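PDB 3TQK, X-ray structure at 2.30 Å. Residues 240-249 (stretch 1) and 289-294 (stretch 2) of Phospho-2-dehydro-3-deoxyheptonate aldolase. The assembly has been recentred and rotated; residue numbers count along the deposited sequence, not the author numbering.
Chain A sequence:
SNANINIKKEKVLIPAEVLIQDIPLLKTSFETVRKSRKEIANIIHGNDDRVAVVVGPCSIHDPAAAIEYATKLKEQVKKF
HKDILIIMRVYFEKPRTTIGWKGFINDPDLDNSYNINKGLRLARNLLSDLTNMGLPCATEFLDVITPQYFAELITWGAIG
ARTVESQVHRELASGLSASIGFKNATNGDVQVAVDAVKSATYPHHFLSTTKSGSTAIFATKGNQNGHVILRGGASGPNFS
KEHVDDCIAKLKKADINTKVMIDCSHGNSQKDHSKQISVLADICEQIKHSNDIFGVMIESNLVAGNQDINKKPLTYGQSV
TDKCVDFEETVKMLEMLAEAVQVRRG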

# COMPACT_ATOMS: atom_id res chain seq x y z
N SER A 240 -15.97 20.31 -6.17
CA SER A 240 -16.63 21.59 -5.87
C SER A 240 -15.83 22.50 -4.94
O SER A 240 -14.94 22.05 -4.23
N LYS A 241 -16.20 23.77 -4.95
CA LYS A 241 -15.62 24.79 -4.07
C LYS A 241 -15.64 24.37 -2.60
O LYS A 241 -14.63 24.47 -1.92
N GLU A 242 -16.80 23.90 -2.14
CA GLU A 242 -16.98 23.36 -0.79
C GLU A 242 -15.84 22.39 -0.42
O GLU A 242 -15.20 22.53 0.62
N HIS A 243 -15.58 21.44 -1.31
CA HIS A 243 -14.58 20.39 -1.09
C HIS A 243 -13.15 20.93 -1.15
O HIS A 243 -12.25 20.46 -0.43
N VAL A 244 -12.92 21.91 -2.02
CA VAL A 244 -11.59 22.50 -2.15
C VAL A 244 -11.23 23.31 -0.90
O VAL A 244 -10.12 23.17 -0.40
N ASP A 245 -12.16 24.12 -0.41
CA ASP A 245 -11.98 24.87 0.85
C ASP A 245 -11.65 23.93 2.01
O ASP A 245 -10.78 24.24 2.82
N ASP A 246 -12.36 22.81 2.10
CA ASP A 246 -12.16 21.83 3.17
C ASP A 246 -10.77 21.24 3.11
O ASP A 246 -10.10 21.08 4.14
N CYS A 247 -10.34 20.91 1.90
CA CYS A 247 -9.01 20.35 1.69
C CYS A 247 -7.94 21.35 2.12
O CYS A 247 -7.00 20.99 2.85
N ILE A 248 -8.09 22.60 1.66
CA ILE A 248 -7.19 23.69 2.06
C ILE A 248 -7.16 23.86 3.59
O ILE A 248 -6.08 24.00 4.16
N ALA A 249 -8.33 23.83 4.24
CA ALA A 249 -8.38 23.91 5.70
C ALA A 249 -7.61 22.76 6.36
O ALA A 249 -6.89 22.98 7.34
N HIS A 289 -11.46 32.91 -9.53
CA HIS A 289 -11.68 33.71 -8.31
C HIS A 289 -10.86 33.30 -7.08
O HIS A 289 -10.98 33.91 -6.02
N SER A 290 -10.00 32.30 -7.24
CA SER A 290 -9.18 31.79 -6.16
C SER A 290 -7.94 31.10 -6.74
O SER A 290 -8.00 30.51 -7.81
N ASN A 291 -6.82 31.21 -6.03
CA ASN A 291 -5.57 30.58 -6.45
C ASN A 291 -5.37 29.24 -5.73
O ASN A 291 -4.27 28.71 -5.74
N ASP A 292 -6.42 28.69 -5.12
CA ASP A 292 -6.33 27.42 -4.37
C ASP A 292 -6.09 26.19 -5.25
O ASP A 292 -5.39 25.26 -4.83
N ILE A 293 -6.73 26.16 -6.41
CA ILE A 293 -6.54 25.09 -7.38
C ILE A 293 -5.37 25.48 -8.26
O ILE A 293 -5.39 26.56 -8.85
N PHE A 294 -4.35 24.64 -8.31
CA PHE A 294 -3.20 24.87 -9.20
C PHE A 294 -3.19 24.01 -10.44
O PHE A 294 -2.49 24.34 -11.40

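The contact between the two stretches is small, burying 255 Å² in total, and is made by one side of the helix that begins at Lys-241. No direct hydrogen bond crosses it; the polar connection runs through a water.

Ser-240 occupies the N-cap position. Its CA-to-CB bond points away from stretch 2, and its p rotamer (chi1 77°) serves the helix instead: OG hydrogen-bonds ND1 of His-243 at 2.8 Å, while its carbonyl O accepts the first helical hydrogen bond, from Val-244 N at 3.0 Å.

The CA-to-CB bond of Lys-241 runs sideways to stretch 2, but its long chain (t, p, t, t) carries the ammonium group across, so that NZ lies 3.6 Å from CB of Ser-290. Lys-241 NZ also donates to water 1 at 3.0 Å. Glu-242 and His-243 lie out of reach.

One step further, Val-244 points toward stretch 2 in the t rotamer. Its CG1 methyl sits 4.0 Å from CB of Asp-292 and 4.1 Å from CG1 of Ile-293. The latter is an apolar contact: the CA-to-CB bond of Ile-293 runs sideways, yet its m, t conformation brings the end of the side chain nearer to the helix.

Asp-245 starts out pointing away, but its m rotamer brings the carboxylate back, leaving OD1 4.1 Å from OD2 of Asp-292. Two like charges at this distance would be unfavourable alone. Water 1 joins them, donating to Asp-245 OD1 at 2.7 Å and to Asp-292 OD2 at 2.6 Å while accepting from Lys-241 NZ. Both water hydrogens are thus directed at carboxylates, and the lysine brings a positive charge to the same site, so the three charged side chains share one solvent molecule.

Asp-246 and Cys-247 are out of reach, and the next inward residue is Ile-248, one helical turn beyond Val-244. In the m, m rotamer, Ile-248 packs its CG1 3.9 Å from CG of Asp-292. The CA atoms of Ile-248 and Asp-292, 7.5 Å apart, are the nearest pair of CA atoms across the stretches.

Asp-292 is therefore the hub of stretch 2, with 71 Å² covered by the helix. It points toward stretch 1 in the m rotamer, packing against Val-244 and Ile-248 and accepting a hydrogen bond from the water through OD2. Its backbone N donates to OG of Ser-290 at 3.2 Å, a bond that ties together two inward-pointing residues of this loop. Ser-290 adopts the t rotamer.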

# COMPACT_ATOMS: atom_id res chain seq x y z
CB SER A 240 -18.01 21.36 -5.24
OG SER A 240 -17.90 20.99 -3.88
CB LYS A 241 -16.37 26.12 -4.27
CG LYS A 241 -15.91 27.30 -3.40
CD LYS A 241 -14.53 27.80 -3.77
CE LYS A 241 -14.32 29.23 -3.25
NZ LYS A 241 -12.98 29.80 -3.60
CB GLU A 242 -18.35 22.64 -0.70
CG GLU A 242 -18.72 22.00 0.65
CD GLU A 242 -19.52 20.66 0.53
OE1 GLU A 242 -20.69 20.69 0.04
OE2 GLU A 242 -18.97 19.59 0.93
CB HIS A 243 -14.77 19.27 -2.13
CG HIS A 243 -15.99 18.44 -1.91
ND1 HIS A 243 -17.17 18.64 -2.60
CD2 HIS A 243 -16.23 17.41 -1.06
CE1 HIS A 243 -18.08 17.78 -2.18
NE2 HIS A 243 -17.53 17.02 -1.25
CB VAL A 244 -11.48 23.36 -3.43
CG1 VAL A 244 -10.12 24.05 -3.48
CG2 VAL A 244 -11.69 22.49 -4.67
CB ASP A 245 -13.24 25.69 1.24
CG ASP A 245 -13.47 26.91 0.35
OD1 ASP A 245 -12.55 27.35 -0.36
OD2 ASP A 245 -14.60 27.44 0.37
CB ASP A 246 -13.19 20.70 3.07
CG ASP A 246 -12.95 19.58 4.09
OD1 ASP A 246 -13.42 19.69 5.24
OD2 ASP A 246 -12.31 18.57 3.74
CB CYS A 247 -8.81 19.95 0.22
SG CYS A 247 -7.26 19.11 -0.12
CB ILE A 248 -7.58 25.04 1.38
CG1 ILE A 248 -7.27 24.99 -0.12
CG2 ILE A 248 -6.82 26.20 1.99
CD1 ILE A 248 -5.78 24.82 -0.45
CB ALA A 249 -9.83 23.93 6.21
CB HIS A 289 -13.17 33.69 -7.98
CG HIS A 289 -14.02 34.37 -9.01
ND1 HIS A 289 -14.98 33.71 -9.75
CD2 HIS A 289 -14.04 35.66 -9.44
CE1 HIS A 289 -15.57 34.56 -10.57
NE2 HIS A 289 -15.01 35.75 -10.41
CB SER A 290 -10.00 30.81 -5.32
OG SER A 290 -9.19 30.08 -4.41
CB ASN A 291 -4.38 31.53 -6.20
CG ASN A 291 -4.28 32.67 -7.25
OD1 ASN A 291 -5.28 33.22 -7.69
ND2 ASN A 291 -3.06 33.02 -7.64
CB ASP A 292 -7.60 27.16 -3.55
CG ASP A 292 -7.74 28.10 -2.35
OD1 ASP A 292 -6.74 28.64 -1.85
OD2 ASP A 292 -8.89 28.27 -1.89
CB ILE A 293 -7.80 24.86 -8.25
CG1 ILE A 293 -9.02 24.51 -7.38
CG2 ILE A 293 -7.55 23.76 -9.27
CD1 ILE A 293 -10.39 24.59 -8.11
CB PHE A 294 -1.87 24.68 -8.46
CG PHE A 294 -1.43 23.23 -8.35
CD1 PHE A 294 -0.71 22.63 -9.38
CD2 PHE A 294 -1.69 22.50 -7.20
CE1 PHE A 294 -0.29 21.32 -9.28
CE2 PHE A 294 -1.27 21.18 -7.09
CZ PHE A 294 -0.57 20.59 -8.13
O HOH W 1 -11.22 27.52 -2.69